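Local coordinates for mutT/nudix family protein (Listeria innocua, PDB 3I9X) that probably acts as a hydrolase of the Nudix family, this chain being the part that carries the Nudix domain, at residues Thr45-Asn57 / Asn63-Phe75. Residues are numbered along the deposited sequence; the frame is centred on the assembly and turned at random.
Sequences TLHILLIKRSLTN and NMEGGKWAVPGGF
Ile-51 and Ala-70 form a hydrogen-bonded pair, and Lys-52 and Trp-69 a non-hydrogen-bonded one, in a short antiparallel ladder between the end of strand 43-52 and the start of strand 69-75. Ile-51 N gives a nearly straight bond to Ala-70 O (2.8 Å, 164°), and Ala-70 N returns one to Ile-51 O. Arg-53 N bonds Lys-68 O at 2.7 Å. Lys-52 CB sits over one face of the Trp-69 indole as a CH-pi contact, 3.7 Å from the six-membered ring centroid. Lys-52 CG is anti to the backbone N (chi1 -174°) and runs past Gly-67 O, while CE returns near the ring. Leu-50 O meets the ring edge at CZ3, and the Trp-69 and Phe-147 rings meet edge-to-face. The strands belong to the mixed sheet of the Nudix fold; strand 69-75 runs into the Nudix box, which continues into helix 82-94. The loop 63-68 holds a type II turn from Glu-65 to Lys-68. Arg-53, bent at chi3 (60°), reaches into this loop and bonds Met-64 O side-on through NE and NH2, at 2.9 and 3.0 Å, with that oxygen near the guanidinium plane. Asn-63 ND2 bonds Ser-54 O at 3.1 Å, the oxygen lying in the Asn-63 amide plane, while Asn-63 N bonds Leu-55 O. Away from the loop, Leu-50 CD2 touches Val-71 CG1, and helix 161-177 packs on Val-71.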
loop_
_atom_site.group_PDB
_atom_site.type_symbol
_atom_site.label_atom_id
_atom_site.label_comp_id
_atom_site.label_asym_id
_atom_site.label_seq_id
_atom_site.Cartn_x
_atom_site.Cartn_y
_atom_site.Cartn_z
ATOM N N THR A 45 -8.443 -13.645 -24.194
ATOM C CA THR A 45 -8.577 -12.250 -23.777
ATOM C C THR A 45 -8.753 -12.133 -22.246
ATOM O O THR A 45 -9.468 -12.923 -21.608
ATOM C CB THR A 45 -9.754 -11.565 -24.548
ATOM O OG1 THR A 45 -9.521 -11.698 -25.958
ATOM C CG2 THR A 45 -9.901 -10.054 -24.187
ATOM N N LEU A 46 -8.069 -11.145 -21.687
ATOM C CA LEU A 46 -8.113 -10.849 -20.260
ATOM C C LEU A 46 -9.495 -10.329 -19.956
ATOM O O LEU A 46 -9.947 -9.410 -20.618
ATOM C CB LEU A 46 -7.077 -9.779 -19.915
ATOM C CG LEU A 46 -6.846 -9.584 -18.402
ATOM C CD1 LEU A 46 -6.042 -10.778 -17.857
ATOM C CD2 LEU A 46 -6.122 -8.265 -18.100
ATOM N N HIS A 47 -10.177 -10.969 -19.013
ATOM C CA HIS A 47 -11.486 -10.513 -18.522
ATOM C C HIS A 47 -11.431 -10.139 -17.049
ATOM O O HIS A 47 -10.640 -10.717 -16.280
ATOM C CB HIS A 47 -12.531 -11.624 -18.673
ATOM C CG HIS A 47 -12.991 -11.859 -20.075
ATOM N ND1 HIS A 47 -12.122 -12.156 -21.106
ATOM C CD2 HIS A 47 -14.235 -11.829 -20.623
ATOM C CE1 HIS A 47 -12.816 -12.310 -22.223
ATOM N NE2 HIS A 47 -14.100 -12.124 -21.958
ATOM N N ILE A 48 -12.342 -9.244 -16.632
ATOM C CA ILE A 48 -12.465 -8.819 -15.248
ATOM C C ILE A 48 -13.892 -8.971 -14.704
ATOM O O ILE A 48 -14.870 -8.694 -15.422
ATOM C CB ILE A 48 -11.931 -7.384 -15.086
ATOM C CG1 ILE A 48 -12.036 -6.943 -13.653
ATOM C CG2 ILE A 48 -12.670 -6.368 -16.026
ATOM C CD1 ILE A 48 -11.313 -5.651 -13.330
ATOM N N LEU A 49 -14.011 -9.449 -13.453
ATOM C CA LEU A 49 -15.287 -9.479 -12.746
ATOM C C LEU A 49 -15.609 -8.140 -12.063
ATOM O O LEU A 49 -14.851 -7.624 -11.230
ATOM C CB LEU A 49 -15.337 -10.562 -11.680
ATOM C CG LEU A 49 -16.753 -10.915 -11.224
ATOM C CD1 LEU A 49 -17.492 -11.819 -12.243
ATOM C CD2 LEU A 49 -16.784 -11.623 -9.820
ATOM N N LEU A 50 -16.782 -7.604 -12.363
ATOM C CA LEU A 50 -17.211 -6.349 -11.760
ATOM C C LEU A 50 -18.643 -6.447 -11.301
ATOM O O LEU A 50 -19.406 -7.261 -11.815
ATOM C CB LEU A 50 -17.064 -5.219 -12.740
ATOM C CG LEU A 50 -15.691 -4.881 -13.256
ATOM C CD1 LEU A 50 -15.834 -3.834 -14.455
ATOM C CD2 LEU A 50 -14.802 -4.362 -12.155
ATOM N N ILE A 51 -18.971 -5.604 -10.319
ATOM C CA ILE A 51 -20.226 -5.658 -9.621
ATOM C C ILE A 51 -20.899 -4.262 -9.668
ATOM O O ILE A 51 -20.351 -3.232 -9.222
ATOM C CB ILE A 51 -20.012 -6.093 -8.171
ATOM C CG1 ILE A 51 -19.260 -7.452 -8.104
ATOM C CG2 ILE A 51 -21.353 -6.156 -7.413
ATOM C CD1 ILE A 51 -19.045 -7.950 -6.680
ATOM N N LYS A 52 -22.102 -4.218 -10.220
ATOM C CA LYS A 52 -22.781 -2.903 -10.364
ATOM C C LYS A 52 -23.326 -2.498 -9.011
ATOM O O LYS A 52 -23.990 -3.286 -8.356
ATOM C CB LYS A 52 -23.885 -3.012 -11.374
ATOM C CG LYS A 52 -24.596 -1.712 -11.765
ATOM C CD LYS A 52 -25.799 -2.067 -12.627
ATOM C CE LYS A 52 -25.760 -1.395 -13.986
ATOM N NZ LYS A 52 -26.718 -2.062 -14.913
ATOM N N ARG A 53 -23.012 -1.289 -8.571
ATOM C CA ARG A 53 -23.608 -0.778 -7.330
ATOM C C ARG A 53 -25.120 -0.581 -7.480
ATOM O O ARG A 53 -25.593 -0.092 -8.499
ATOM C CB ARG A 53 -22.965 0.523 -6.906
ATOM C CG ARG A 53 -21.497 0.335 -6.425
ATOM C CD ARG A 53 -20.908 1.648 -5.994
ATOM N NE ARG A 53 -21.654 2.261 -4.888
ATOM C CZ ARG A 53 -21.566 1.902 -3.609
ATOM N NH1 ARG A 53 -20.745 0.935 -3.212
ATOM N NH2 ARG A 53 -22.302 2.521 -2.712
ATOM N N SER A 54 -25.846 -1.019 -6.472
ATOM C CA SER A 54 -27.275 -0.773 -6.362
ATOM C C SER A 54 -27.642 0.701 -6.603
ATOM O O SER A 54 -26.887 1.611 -6.256
ATOM C CB SER A 54 -27.783 -1.220 -4.969
ATOM O OG SER A 54 -29.184 -0.982 -4.836
ATOM N N LEU A 55 -28.805 0.929 -7.202
ATOM C CA LEU A 55 -29.395 2.303 -7.277
ATOM C C LEU A 55 -29.692 2.918 -5.910
ATOM O O LEU A 55 -29.574 4.133 -5.724
ATOM C CB LEU A 55 -30.662 2.319 -8.163
ATOM C CG LEU A 55 -30.443 1.948 -9.655
ATOM C CD1 LEU A 55 -31.776 1.800 -10.398
ATOM C CD2 LEU A 55 -29.534 2.933 -10.350
ATOM N N THR A 56 -30.024 2.086 -4.939
ATOM C CA THR A 56 -30.345 2.569 -3.624
ATOM C C THR A 56 -29.474 2.037 -2.503
ATOM O O THR A 56 -28.946 0.928 -2.574
ATOM C CB THR A 56 -31.759 2.185 -3.261
ATOM O OG1 THR A 56 -31.954 0.807 -3.611
ATOM C CG2 THR A 56 -32.734 3.044 -4.044
ATOM N N ASN A 57 -29.390 2.837 -1.450
ATOM C CA ASN A 57 -28.772 2.437 -0.177
ATOM C C ASN A 57 -29.762 1.615 0.627
ATOM O O ASN A 57 -30.803 1.246 0.105
ATOM C CB ASN A 57 -28.279 3.665 0.592
ATOM C CG ASN A 57 -29.436 4.684 0.965
ATOM O OD1 ASN A 57 -30.628 4.329 1.153
ATOM N ND2 ASN A 57 -29.041 5.937 1.106
ATOM N N ASN A 63 -28.235 5.758 -3.930
ATOM C CA ASN A 63 -26.978 5.184 -3.390
ATOM C C ASN A 63 -25.823 6.056 -3.839
ATOM O O ASN A 63 -25.794 6.480 -4.987
ATOM C CB ASN A 63 -26.786 3.726 -3.898
ATOM C CG ASN A 63 -25.779 2.898 -3.032
ATOM O OD1 ASN A 63 -25.395 3.319 -1.964
ATOM N ND2 ASN A 63 -25.354 1.739 -3.534
ATOM N N MET A 64 -24.846 6.299 -2.989
ATOM C CA MET A 64 -23.570 6.857 -3.496
ATOM C C MET A 64 -23.029 5.958 -4.604
ATOM O O MET A 64 -23.108 4.733 -4.533
ATOM C CB MET A 64 -22.485 7.025 -2.442
ATOM C CG MET A 64 -21.740 8.418 -2.576
ATOM S SD MET A 64 -22.658 9.698 -1.562
ATOM C CE MET A 64 -22.998 8.771 -0.043
ATOM N N GLU A 65 -22.524 6.607 -5.630
ATOM C CA GLU A 65 -22.081 5.950 -6.835
ATOM C C GLU A 65 -23.072 4.904 -7.356
ATOM O O GLU A 65 -22.651 3.922 -7.948
ATOM C CB GLU A 65 -20.696 5.335 -6.571
ATOM C CG GLU A 65 -19.620 6.379 -6.220
ATOM C CD GLU A 65 -19.268 7.261 -7.394
ATOM O OE1 GLU A 65 -18.287 7.004 -8.113
ATOM O OE2 GLU A 65 -20.004 8.210 -7.654
ATOM N N GLY A 66 -24.376 5.107 -7.132
ATOM C CA GLY A 66 -25.369 4.117 -7.503
ATOM C C GLY A 66 -25.373 3.809 -9.000
ATOM O O GLY A 66 -25.131 4.685 -9.845
ATOM N N GLY A 67 -25.632 2.556 -9.328
ATOM C CA GLY A 67 -25.608 2.134 -10.707
ATOM C C GLY A 67 -24.245 2.044 -11.396
ATOM O O GLY A 67 -24.208 1.711 -12.581
ATOM N N LYS A 68 -23.143 2.333 -10.688
ATOM C CA LYS A 68 -21.805 2.312 -11.298
ATOM C C LYS A 68 -21.114 0.988 -10.980
ATOM O O LYS A 68 -21.352 0.391 -9.939
ATOM C CB LYS A 68 -20.952 3.479 -10.812
ATOM C CG LYS A 68 -21.478 4.856 -11.287
ATOM C CD LYS A 68 -20.622 5.974 -10.697
ATOM C CE LYS A 68 -20.966 7.364 -11.221
ATOM N NZ LYS A 68 -19.928 8.381 -10.789
ATOM N N TRP A 69 -20.305 0.517 -11.916
ATOM C CA TRP A 69 -19.569 -0.751 -11.748
ATOM C C TRP A 69 -18.355 -0.586 -10.830
ATOM O O TRP A 69 -17.614 0.388 -10.920
ATOM C CB TRP A 69 -19.151 -1.263 -13.134
ATOM C CG TRP A 69 -20.301 -1.675 -13.977
ATOM C CD1 TRP A 69 -20.978 -0.900 -14.898
ATOM C CD2 TRP A 69 -20.931 -2.959 -13.999
ATOM N NE1 TRP A 69 -21.989 -1.635 -15.477
ATOM C CE2 TRP A 69 -22.003 -2.886 -14.935
ATOM C CE3 TRP A 69 -20.727 -4.151 -13.296
ATOM C CZ2 TRP A 69 -22.853 -3.957 -15.190
ATOM C CZ3 TRP A 69 -21.572 -5.234 -13.560
ATOM C CH2 TRP A 69 -22.613 -5.124 -14.520
ATOM N N ALA A 70 -18.153 -1.542 -9.939
ATOM C CA ALA A 70 -17.057 -1.505 -8.992
ATOM C C ALA A 70 -16.369 -2.872 -8.968
ATOM O O ALA A 70 -17.030 -3.898 -9.182
ATOM C CB ALA A 70 -17.572 -1.200 -7.579
ATOM N N VAL A 71 -15.073 -2.874 -8.647
ATOM C CA VAL A 71 -14.396 -4.136 -8.371
ATOM C C VAL A 71 -14.950 -4.724 -7.090
ATOM O O VAL A 71 -15.387 -4.004 -6.216
ATOM C CB VAL A 71 -12.853 -4.000 -8.314
ATOM C CG1 VAL A 71 -12.385 -3.460 -9.630
ATOM C CG2 VAL A 71 -12.368 -3.133 -7.101
ATOM N N PRO A 72 -14.932 -6.032 -6.972
ATOM C CA PRO A 72 -15.176 -6.607 -5.656
ATOM C C PRO A 72 -14.199 -6.098 -4.583
ATOM O O PRO A 72 -13.039 -5.770 -4.884
ATOM C CB PRO A 72 -14.921 -8.082 -5.882
ATOM C CG PRO A 72 -15.026 -8.246 -7.423
ATOM C CD PRO A 72 -14.515 -7.025 -7.952
ATOM N N GLY A 73 -14.698 -6.028 -3.347
ATOM C CA GLY A 73 -13.879 -5.673 -2.195
ATOM C C GLY A 73 -14.731 -5.371 -0.987
ATOM O O GLY A 73 -15.944 -5.564 -1.006
ATOM N N GLY A 74 -14.101 -4.881 0.068
ATOM C CA GLY A 74 -14.817 -4.536 1.299
ATOM C C GLY A 74 -13.915 -3.818 2.274
ATOM O O GLY A 74 -12.688 -3.673 2.027
ATOM N N PHE A 75 -14.515 -3.367 3.388
ATOM C CA PHE A 75 -13.765 -2.748 4.495
ATOM C C PHE A 75 -12.912 -3.751 5.253
ATOM O O PHE A 75 -13.338 -4.873 5.438
ATOM C CB PHE A 75 -14.726 -1.982 5.411
ATOM C CG PHE A 75 -15.285 -0.764 4.750
ATOM C CD1 PHE A 75 -14.553 0.406 4.712
ATOM C CD2 PHE A 75 -16.498 -0.813 4.088
ATOM C CE1 PHE A 75 -15.038 1.540 4.071
ATOM C CE2 PHE A 75 -16.990 0.317 3.433
ATOM C CZ PHE A 75 -16.268 1.491 3.444
#